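Local coordinates for protein uncharacterized metal-dependent hydrolase (Pyrococcus horikoshii, PDB 3IGH) that probably hydrolyses carbon-nitrogen bonds other than peptide bonds, as a metal-dependent amidohydrolase whose natural substrate remains unidentified, at residues E296-T301 and L325-T330; G308-I313 and T331-R336; V235-L240 and V261-D266. All blocks are in the same frame, centred on the assembly; numbering follows the deposited sequence. Where two conformers were deposited one is given.

Contact 1: residues E296-T301 and L325-T330. With SO4 (sulfate ion), chain R.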
loop_
_atom_site.group_PDB
_atom_site.type_symbol
_atom_site.label_atom_id
_atom_site.label_comp_id
_atom_site.label_asym_id
_atom_site.label_seq_id
_atom_site.Cartn_x
_atom_site.Cartn_y
_atom_site.Cartn_z
ATOM N N GLU A 296 1.824 -28.884 -1.080
ATOM C CA GLU A 296 0.956 -27.729 -1.297
ATOM C C GLU A 296 1.264 -26.584 -0.328
ATOM O O GLU A 296 1.255 -25.412 -0.724
ATOM C CB GLU A 296 -0.521 -28.108 -1.224
ATOM C CG GLU A 296 -1.429 -27.030 -1.825
ATOM C CD GLU A 296 -2.913 -27.335 -1.713
ATOM O OE1 GLU A 296 -3.284 -28.454 -1.292
ATOM O OE2 GLU A 296 -3.717 -26.440 -2.052
ATOM N N LEU A 297 1.556 -26.920 0.928
ATOM C CA LEU A 297 1.952 -25.908 1.907
ATOM C C LEU A 297 3.248 -25.200 1.499
ATOM O O LEU A 297 3.354 -23.986 1.638
ATOM C CB LEU A 297 2.102 -26.518 3.301
ATOM C CG LEU A 297 0.824 -26.968 4.026
ATOM C CD1 LEU A 297 1.199 -27.989 5.094
ATOM C CD2 LEU A 297 0.122 -25.774 4.686
ATOM N N ILE A 298 4.210 -25.964 0.977
ATOM C CA ILE A 298 5.485 -25.420 0.501
ATOM C C ILE A 298 5.278 -24.520 -0.705
ATOM O O ILE A 298 5.868 -23.444 -0.776
ATOM C CB ILE A 298 6.495 -26.550 0.181
ATOM C CG1 ILE A 298 6.931 -27.214 1.480
ATOM C CG2 ILE A 298 7.765 -26.018 -0.538
ATOM C CD1 ILE A 298 7.247 -28.664 1.320
ATOM N N ARG A 299 4.427 -24.956 -1.635
ATOM C CA ARG A 299 4.121 -24.170 -2.831
ATOM C C ARG A 299 3.526 -22.796 -2.487
ATOM O O ARG A 299 3.935 -21.767 -3.043
ATOM C CB ARG A 299 3.171 -24.947 -3.745
ATOM C CG ARG A 299 2.780 -24.213 -5.016
ATOM C CD ARG A 299 1.824 -25.032 -5.853
ATOM N NE ARG A 299 2.543 -26.011 -6.663
ATOM C CZ ARG A 299 2.749 -25.904 -7.972
ATOM N NH1 ARG A 299 3.421 -26.851 -8.599
ATOM N NH2 ARG A 299 2.280 -24.865 -8.657
ATOM N N ILE A 300 2.573 -22.777 -1.563
ATOM C CA ILE A 300 1.958 -21.508 -1.153
ATOM C C ILE A 300 2.972 -20.614 -0.403
ATOM O O ILE A 300 3.046 -19.399 -0.651
ATOM C CB ILE A 300 0.639 -21.718 -0.367
ATOM C CG1 ILE A 300 -0.362 -22.521 -1.213
ATOM C CG2 ILE A 300 0.003 -20.367 -0.015
ATOM C CD1 ILE A 300 -1.574 -23.054 -0.446
ATOM N N THR A 301 3.747 -21.224 0.489
ATOM C CA THR A 301 4.820 -20.541 1.203
ATOM C C THR A 301 5.794 -19.866 0.221
ATOM O O THR A 301 6.124 -18.694 0.382
ATOM C CB THR A 301 5.575 -21.523 2.134
ATOM O OG1 THR A 301 4.672 -22.027 3.130
ATOM C CG2 THR A 301 6.758 -20.847 2.827
ATOM N N LEU A 325 6.876 -27.296 10.857
ATOM C CA LEU A 325 8.315 -27.097 10.967
ATOM C C LEU A 325 9.057 -27.633 9.722
ATOM O O LEU A 325 10.043 -27.035 9.294
ATOM C CB LEU A 325 8.868 -27.694 12.270
ATOM C CG LEU A 325 8.412 -27.046 13.596
ATOM C CD1 LEU A 325 8.891 -27.847 14.798
ATOM C CD2 LEU A 325 8.871 -25.603 13.721
ATOM N N ASP A 326 8.543 -28.715 9.131
ATOM C CA ASP A 326 9.074 -29.264 7.868
ATOM C C ASP A 326 8.984 -28.238 6.733
ATOM O O ASP A 326 9.935 -28.074 5.963
ATOM C CB ASP A 326 8.328 -30.545 7.460
ATOM C CG ASP A 326 8.756 -31.775 8.262
ATOM O OD1 ASP A 326 9.719 -31.699 9.042
ATOM O OD2 ASP A 326 8.107 -32.831 8.111
ATOM N N VAL A 327 7.850 -27.533 6.658
ATOM C CA VAL A 327 7.625 -26.498 5.646
ATOM C C VAL A 327 8.643 -25.368 5.799
ATOM O O VAL A 327 9.301 -24.976 4.826
ATOM C CB VAL A 327 6.163 -25.964 5.688
ATOM C CG1 VAL A 327 5.950 -24.838 4.686
ATOM C CG2 VAL A 327 5.193 -27.095 5.386
ATOM N N PHE A 328 8.808 -24.880 7.030
ATOM C CA PHE A 328 9.755 -23.805 7.305
ATOM C C PHE A 328 11.233 -24.215 7.120
ATOM O O PHE A 328 12.060 -23.408 6.668
ATOM C CB PHE A 328 9.480 -23.170 8.688
ATOM C CG PHE A 328 8.167 -22.392 8.749
ATOM C CD1 PHE A 328 7.691 -21.706 7.634
ATOM C CD2 PHE A 328 7.427 -22.334 9.929
ATOM C CE1 PHE A 328 6.495 -20.982 7.685
ATOM C CE2 PHE A 328 6.228 -21.618 9.991
ATOM C CZ PHE A 328 5.762 -20.942 8.878
ATOM N N GLU A 329 11.547 -25.474 7.414
ATOM C CA GLU A 329 12.899 -25.970 7.212
ATOM C C GLU A 329 13.249 -26.019 5.726
ATOM O O GLU A 329 14.292 -25.496 5.326
ATOM C CB GLU A 329 13.089 -27.349 7.841
ATOM C CG GLU A 329 14.522 -27.855 7.745
ATOM C CD GLU A 329 14.625 -29.376 7.757
ATOM O OE1 GLU A 329 15.751 -29.880 7.584
ATOM O OE2 GLU A 329 13.595 -30.068 7.939
ATOM N N THR A 330 12.353 -26.588 4.916
ATOM C CA THR A 330 12.554 -26.788 3.477
ATOM C C THR A 330 12.661 -25.463 2.703
ATOM O O THR A 330 13.428 -25.333 1.747
ATOM C CB THR A 330 11.398 -27.655 2.900
ATOM O OG1 THR A 330 11.359 -28.918 3.577
ATOM C CG2 THR A 330 11.557 -27.902 1.418
HETATM S S SO4 R . 1.058 -21.569 -9.067
HETATM O O1 SO4 R . 0.355 -22.140 -7.920
HETATM O O2 SO4 R . 1.230 -22.593 -10.094
HETATM O O3 SO4 R . 0.277 -20.465 -9.617
HETATM O O4 SO4 R . 2.369 -21.078 -8.648
#

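Contact 2: residues G308-I313 and T331-R336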
loop_
_atom_site.group_PDB
_atom_site.type_symbol
_atom_site.label_atom_id
_atom_site.label_comp_id
_atom_site.label_asym_id
_atom_site.label_seq_id
_atom_site.Cartn_x
_atom_site.Cartn_y
_atom_site.Cartn_z
ATOM N N GLY A 308 7.709 -11.321 -0.770
ATOM C CA GLY A 308 8.196 -10.794 0.509
ATOM C C GLY A 308 7.155 -10.831 1.621
ATOM O O GLY A 308 7.254 -10.086 2.596
ATOM N N LEU A 309 6.150 -11.686 1.459
ATOM C CA LEU A 309 5.063 -11.807 2.432
ATOM C C LEU A 309 5.394 -12.805 3.526
ATOM O O LEU A 309 6.101 -13.798 3.287
ATOM C CB LEU A 309 3.760 -12.208 1.731
ATOM C CG LEU A 309 3.069 -11.128 0.899
ATOM C CD1 LEU A 309 2.068 -11.766 -0.028
ATOM C CD2 LEU A 309 2.389 -10.072 1.790
ATOM N N ASP A 310 4.878 -12.542 4.728
ATOM C CA ASP A 310 5.029 -13.471 5.848
ATOM C C ASP A 310 4.158 -14.712 5.619
ATOM O O ASP A 310 3.254 -14.720 4.783
ATOM C CB ASP A 310 4.650 -12.792 7.173
ATOM C CG ASP A 310 5.187 -13.528 8.401
ATOM O OD1 ASP A 310 6.055 -14.414 8.263
ATOM O OD2 ASP A 310 4.733 -13.218 9.528
ATOM N N VAL A 311 4.462 -15.782 6.333
ATOM C CA VAL A 311 3.696 -17.013 6.229
ATOM C C VAL A 311 3.372 -17.497 7.649
ATOM O O VAL A 311 4.279 -17.761 8.453
ATOM C CB VAL A 311 4.493 -18.099 5.452
ATOM C CG1 VAL A 311 3.669 -19.385 5.334
ATOM C CG2 VAL A 311 4.918 -17.568 4.060
ATOM N N ALA A 312 2.081 -17.595 7.944
ATOM C CA ALA A 312 1.605 -18.086 9.231
ATOM C C ALA A 312 0.927 -19.420 9.035
ATOM O O ALA A 312 0.056 -19.562 8.179
ATOM C CB ALA A 312 0.628 -17.089 9.883
ATOM N N ILE A 313 1.338 -20.402 9.831
ATOM C CA ILE A 313 0.763 -21.733 9.741
ATOM C C ILE A 313 0.107 -22.145 11.066
ATOM O O ILE A 313 0.765 -22.216 12.101
ATOM C CB ILE A 313 1.822 -22.798 9.333
ATOM C CG1 ILE A 313 2.565 -22.363 8.050
ATOM C CG2 ILE A 313 1.136 -24.142 9.128
ATOM C CD1 ILE A 313 3.566 -23.399 7.492
ATOM N N THR A 331 11.858 -24.484 3.115
ATOM C CA THR A 331 11.833 -23.203 2.426
ATOM C C THR A 331 12.936 -22.284 2.943
ATOM O O THR A 331 13.228 -21.252 2.336
ATOM C CB THR A 331 10.460 -22.516 2.553
ATOM O OG1 THR A 331 10.105 -22.392 3.942
ATOM C CG2 THR A 331 9.404 -23.319 1.822
ATOM N N GLY A 332 13.545 -22.678 4.062
ATOM C CA GLY A 332 14.538 -21.868 4.753
ATOM C C GLY A 332 13.992 -20.556 5.284
ATOM O O GLY A 332 14.737 -19.598 5.437
ATOM N N PHE A 333 12.690 -20.506 5.560
ATOM C CA PHE A 333 12.074 -19.275 6.041
ATOM C C PHE A 333 11.628 -19.410 7.493
ATOM O O PHE A 333 10.821 -20.283 7.799
ATOM C CB PHE A 333 10.898 -18.856 5.143
ATOM C CG PHE A 333 10.110 -17.686 5.680
ATOM C CD1 PHE A 333 10.699 -16.429 5.794
ATOM C CD2 PHE A 333 8.778 -17.844 6.068
ATOM C CE1 PHE A 333 9.984 -15.343 6.301
ATOM C CE2 PHE A 333 8.042 -16.753 6.555
ATOM C CZ PHE A 333 8.654 -15.506 6.681
ATOM N N PRO A 334 12.144 -18.541 8.386
ATOM C CA PRO A 334 11.664 -18.544 9.766
ATOM C C PRO A 334 10.275 -17.886 9.856
ATOM O O PRO A 334 10.154 -16.691 10.134
ATOM C CB PRO A 334 12.738 -17.749 10.514
ATOM C CG PRO A 334 13.323 -16.842 9.491
ATOM C CD PRO A 334 13.191 -17.525 8.161
ATOM N N GLY A 335 9.239 -18.684 9.605
ATOM C CA GLY A 335 7.868 -18.196 9.620
ATOM C C GLY A 335 7.258 -18.134 11.007
ATOM O O GLY A 335 7.960 -18.196 12.020
ATOM N N ARG A 336 5.941 -17.990 11.053
ATOM C CA ARG A 336 5.248 -17.991 12.325
ATOM C C ARG A 336 4.290 -19.171 12.425
ATOM O O ARG A 336 3.738 -19.625 11.417
ATOM C CB ARG A 336 4.567 -16.633 12.622
ATOM C CG ARG A 336 3.707 -16.072 11.522
ATOM C CD ARG A 336 3.058 -14.731 11.919
ATOM N NE ARG A 336 2.022 -14.883 12.941
ATOM C CZ ARG A 336 1.308 -13.880 13.448
ATOM N NH1 ARG A 336 1.494 -12.632 13.030
ATOM N NH2 ARG A 336 0.397 -14.132 14.377
#

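Contact 3: residues V235-L240 and V261-D266. With SO4 (sulfate ion), chain B.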
loop_
_atom_site.group_PDB
_atom_site.type_symbol
_atom_site.label_atom_id
_atom_site.label_comp_id
_atom_site.label_asym_id
_atom_site.label_seq_id
_atom_site.Cartn_x
_atom_site.Cartn_y
_atom_site.Cartn_z
ATOM N N VAL A 235 -3.712 -12.882 4.466
ATOM C CA VAL A 235 -4.733 -13.264 3.510
ATOM C C VAL A 235 -4.873 -14.786 3.335
ATOM O O VAL A 235 -3.992 -15.562 3.698
ATOM C CB VAL A 235 -4.477 -12.585 2.136
ATOM C CG1 VAL A 235 -4.323 -11.058 2.292
ATOM C CG2 VAL A 235 -3.238 -13.163 1.449
ATOM N N THR A 236 -6.004 -15.206 2.777
ATOM C CA THR A 236 -6.215 -16.603 2.414
ATOM C C THR A 236 -5.358 -16.900 1.176
ATOM O O THR A 236 -4.984 -15.963 0.452
ATOM C CB THR A 236 -7.700 -16.866 2.053
ATOM O OG1 THR A 236 -8.050 -16.065 0.923
ATOM C CG2 THR A 236 -8.629 -16.523 3.228
ATOM N N PRO A 237 -5.024 -18.191 0.933
ATOM C CA PRO A 237 -4.355 -18.573 -0.325
ATOM C C PRO A 237 -5.052 -18.097 -1.604
ATOM O O PRO A 237 -4.376 -17.774 -2.580
ATOM C CB PRO A 237 -4.366 -20.104 -0.274
ATOM C CG PRO A 237 -4.309 -20.418 1.186
ATOM C CD PRO A 237 -5.191 -19.355 1.827
ATOM N N GLU A 238 -6.383 -18.057 -1.595
ATOM C CA GLU A 238 -7.149 -17.607 -2.744
ATOM C C GLU A 238 -6.896 -16.122 -3.002
ATOM O O GLU A 238 -6.719 -15.706 -4.152
ATOM C CB GLU A 238 -8.647 -17.883 -2.539
ATOM C CG GLU A 238 -9.035 -19.377 -2.523
ATOM C CD GLU A 238 -8.647 -20.149 -1.236
ATOM O OE1 GLU A 238 -8.594 -21.397 -1.310
ATOM O OE2 GLU A 238 -8.390 -19.537 -0.165
ATOM N N VAL A 239 -6.850 -15.326 -1.937
ATOM C CA VAL A 239 -6.501 -13.912 -2.081
ATOM C C VAL A 239 -5.044 -13.716 -2.499
ATOM O O VAL A 239 -4.751 -12.837 -3.313
ATOM C CB VAL A 239 -6.843 -13.092 -0.811
ATOM C CG1 VAL A 239 -6.328 -11.659 -0.924
ATOM C CG2 VAL A 239 -8.337 -13.069 -0.630
ATOM N N LEU A 240 -4.149 -14.552 -1.978
ATOM C CA LEU A 240 -2.737 -14.481 -2.348
ATOM C C LEU A 240 -2.558 -14.610 -3.872
ATOM O O LEU A 240 -1.769 -13.867 -4.470
ATOM C CB LEU A 240 -1.916 -15.543 -1.602
ATOM C CG LEU A 240 -0.457 -15.741 -2.037
ATOM C CD1 LEU A 240 0.342 -14.447 -1.840
ATOM C CD2 LEU A 240 0.201 -16.904 -1.282
ATOM N N VAL A 261 0.325 -14.478 4.337
ATOM C CA VAL A 261 -0.699 -15.470 4.005
ATOM C C VAL A 261 -0.893 -16.373 5.228
ATOM O O VAL A 261 0.048 -16.601 6.000
ATOM C CB VAL A 261 -0.294 -16.323 2.746
ATOM C CG1 VAL A 261 0.941 -17.182 3.022
ATOM C CG2 VAL A 261 -1.454 -17.203 2.255
ATOM N N LYS A 262 -2.107 -16.892 5.390
ATOM C CA LYS A 262 -2.415 -17.807 6.474
ATOM C C LYS A 262 -2.714 -19.212 5.932
ATOM O O LYS A 262 -3.556 -19.380 5.053
ATOM C CB LYS A 262 -3.583 -17.263 7.313
ATOM C CG LYS A 262 -4.151 -18.222 8.368
ATOM C CD LYS A 262 -3.120 -18.642 9.403
ATOM C CE LYS A 262 -3.715 -19.648 10.383
ATOM N NZ LYS A 262 -4.820 -19.085 11.198
ATOM N N LEU A 263 -1.999 -20.198 6.466
ATOM C CA LEU A 263 -2.149 -21.611 6.092
ATOM C C LEU A 263 -2.527 -22.483 7.291
ATOM O O LEU A 263 -2.315 -22.099 8.444
ATOM C CB LEU A 263 -0.830 -22.150 5.513
ATOM C CG LEU A 263 -0.238 -21.360 4.337
ATOM C CD1 LEU A 263 1.136 -21.883 3.994
ATOM C CD2 LEU A 263 -1.173 -21.447 3.165
ATOM N N PHE A 264 -3.026 -23.682 6.996
ATOM C CA PHE A 264 -3.482 -24.642 8.011
ATOM C C PHE A 264 -2.813 -25.992 7.790
ATOM O O PHE A 264 -2.717 -26.459 6.660
ATOM C CB PHE A 264 -4.996 -24.842 7.900
ATOM C CG PHE A 264 -5.796 -23.618 8.226
ATOM C CD1 PHE A 264 -6.268 -23.409 9.524
ATOM C CD2 PHE A 264 -6.086 -22.673 7.243
ATOM C CE1 PHE A 264 -7.013 -22.275 9.837
ATOM C CE2 PHE A 264 -6.823 -21.527 7.549
ATOM C CZ PHE A 264 -7.291 -21.332 8.847
ATOM N N THR A 265 -2.338 -26.605 8.864
ATOM C CA THR A 265 -1.935 -28.009 8.814
ATOM C C THR A 265 -3.046 -28.921 9.328
ATOM O O THR A 265 -3.293 -29.965 8.737
ATOM C CB THR A 265 -0.665 -28.300 9.622
ATOM O OG1 THR A 265 -0.819 -27.803 10.958
ATOM C CG2 THR A 265 0.547 -27.658 8.969
ATOM N N ASP A 266 -3.702 -28.534 10.429
ATOM C CA ASP A 266 -4.686 -29.410 11.082
ATOM C C ASP A 266 -5.940 -28.697 11.596
ATOM O O ASP A 266 -6.154 -27.516 11.322
ATOM C CB ASP A 266 -4.027 -30.258 12.189
ATOM C CG ASP A 266 -3.586 -29.443 13.403
ATOM O OD1 ASP A 266 -3.497 -28.200 13.339
ATOM O OD2 ASP A 266 -3.269 -30.069 14.438
HETATM S S SO4 B . -7.377 -20.354 13.454
HETATM O O1 SO4 B . -7.658 -19.003 13.011
HETATM O O2 SO4 B . -7.716 -20.469 14.864
HETATM O O3 SO4 B . -8.215 -21.284 12.708
HETATM O O4 SO4 B . -5.949 -20.638 13.271
#

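Contact 1: residues E296-T301 and L325-T330
V327 pushes its branched side chain from helix 318-331 onto one turn of helix 294-305, between L297, I298 and T301. Its CB points toward the partner helix and splits there into two methyls with different neighbours. CG1, anti to the backbone N (chi1 177°), lies 3.5 Å from T301 OG1 and also comes within 4.1 Å of I298 CG1, the I298 and V327 side chains sliding past each other in opposite directions. CG2 turns the other way to L297, 3.8 Å from L297 CB and a little farther from its CD1; these two side chains cross at about a right angle. A valine suits the place because a short, forked side chain can touch three residues of a neighbouring turn without needing a long reach.

T301 presents a hydroxyl to this apolar group, yet the polarity is satisfied within its own helix. T301 OG1 donates to L297 O at 2.8 Å, while T301 N reaches the same oxygen as the ordinary helical bond, the two donors arriving from opposite faces of the carbonyl plane. L297 O is thus gripped twice, and the hydroxyl's one bond turns it back to its own backbone.

The closest CA atoms, those of I298 and V327, are 5.7 Å apart, and the axes of the two short segments approach to 9.6 Å with a signed crossing angle of -48°. Farther out, D326 makes salt bridges to R294, at the start of the first helix, and to R350 on helix 345-354. Inward, L297 rests on L263, T301 on V311 and V327 on I313. Two successive helices outside the strands they flank, here packed through branched side chains, fit the TIM barrel of the amidohydrolase family.

Contact 2: residues G308-I313 and T331-R336
D310 turns a carboxylate oxygen to the rim of an aromatic ring: OD1 lies in the plane of F333, at its edge, 3.2 Å from CZ, with the carboxylate and ring planes 82° apart. The ring's outward C-H bonds carry slight positive charge, which suits an anionic oxygen there. The setting is the TIM barrel wall, where strand 310-315 receives its parallel neighbour, the start of strand 336-337, after helix 318-331 has ended at G332. That glycine, with positive phi, is the C-prime residue of a Schellman motif and lets the chain turn back toward the barrel.

D310 is held on several sides. OD1 takes a weak bond from V311 N and a salt bridge from R357, while OD2 accepts from the hydroxyl of Y234 and lies 3.3 Å from R336 CD. The R336 guanidinium does not touch D310, though the nearness of opposite charges may help; its NE meets E338 and its NH2 the backbone oxygen of S66.

F333 also packs beside V311, with CE2 4.0 Å from V311 CB, and G335 N stands over one ring face near the rim. G335 suits its place because a CB would crowd V311 O, the acceptor of the R336 N bond.

Strand pairing begins just beyond. R336 N donates to V311 O at 3.1 Å and almost straight, 177° at the hydrogen, and I313 N returns a bond to R336 O at 3.0 Å. Between these bonds A312 faces R336. R336 CG sits in the crowded position between its own N and carbonyl carbon (chi1 50°), 3.6 Å from A312 CB, and the small alanine leaves room for it. On the backbone side, A312 CA directs its hydrogen at R336 O over 3.4 Å.

Contact 3: residues V235-L240 and V261-D266
K262, whose backbone N bonds to V235 O, lays CE over one face of the F264 ring, 4.2 Å above its plane and offset toward the rim. At the ring edge, in plane, is sulfate O3, 3.3 Å from F264 CE1. The lysine chain bends at chi2 and chi4, and K262 NZ donates to sulfate O4 at 2.8 Å. H67, H314 and H339 bind the same ion, so it probably marks the active-site pocket, where amidohydrolases gather histidines.

Behind this polar end the contact is a parallel strand pair, V235 opposite V261. K262 N donates to V235 O at 2.9 Å (160° at the hydrogen). The first chain then turns into a helix: T236 is the N-cap, its OG1 accepting from V239 N, and P237 suits the first turn, which asks no N-H of it. P237 CG meets L263 CD2 at 3.8 Å. L240 CD2 reaches V261 CG2 at 3.9 Å, the two branched side chains crossing at a slant.

Strand 256-264 thus lies between strands 230-235 and 310-315, while L240, V261 and L263 also meet helix 294-305.

The three contacts follow one sector of the barrel from wall to shell. Contact 3 joins contact 2 strand to strand: A312 O and L263 N are 2.7 Å apart, and D310 O and V261 N 3.0 Å, both probable hydrogen bonds, with the contact centres about 12 Å apart. Contact 1 lies outside both. Its F328 fits against contact 2, CZ being 3.5 Å from V311 O, and its I300 CG2 packs 3.6 Å from L263 CD2 of contact 3; the centres of contacts 1 and 2 are about 8 Å apart. Contact 3 reaches the sulfate bound by H67, H314 and H339 directly, through K262; the sulfate beside R299 is a separate ion, with R299 NH2 2.9 Å from its O2.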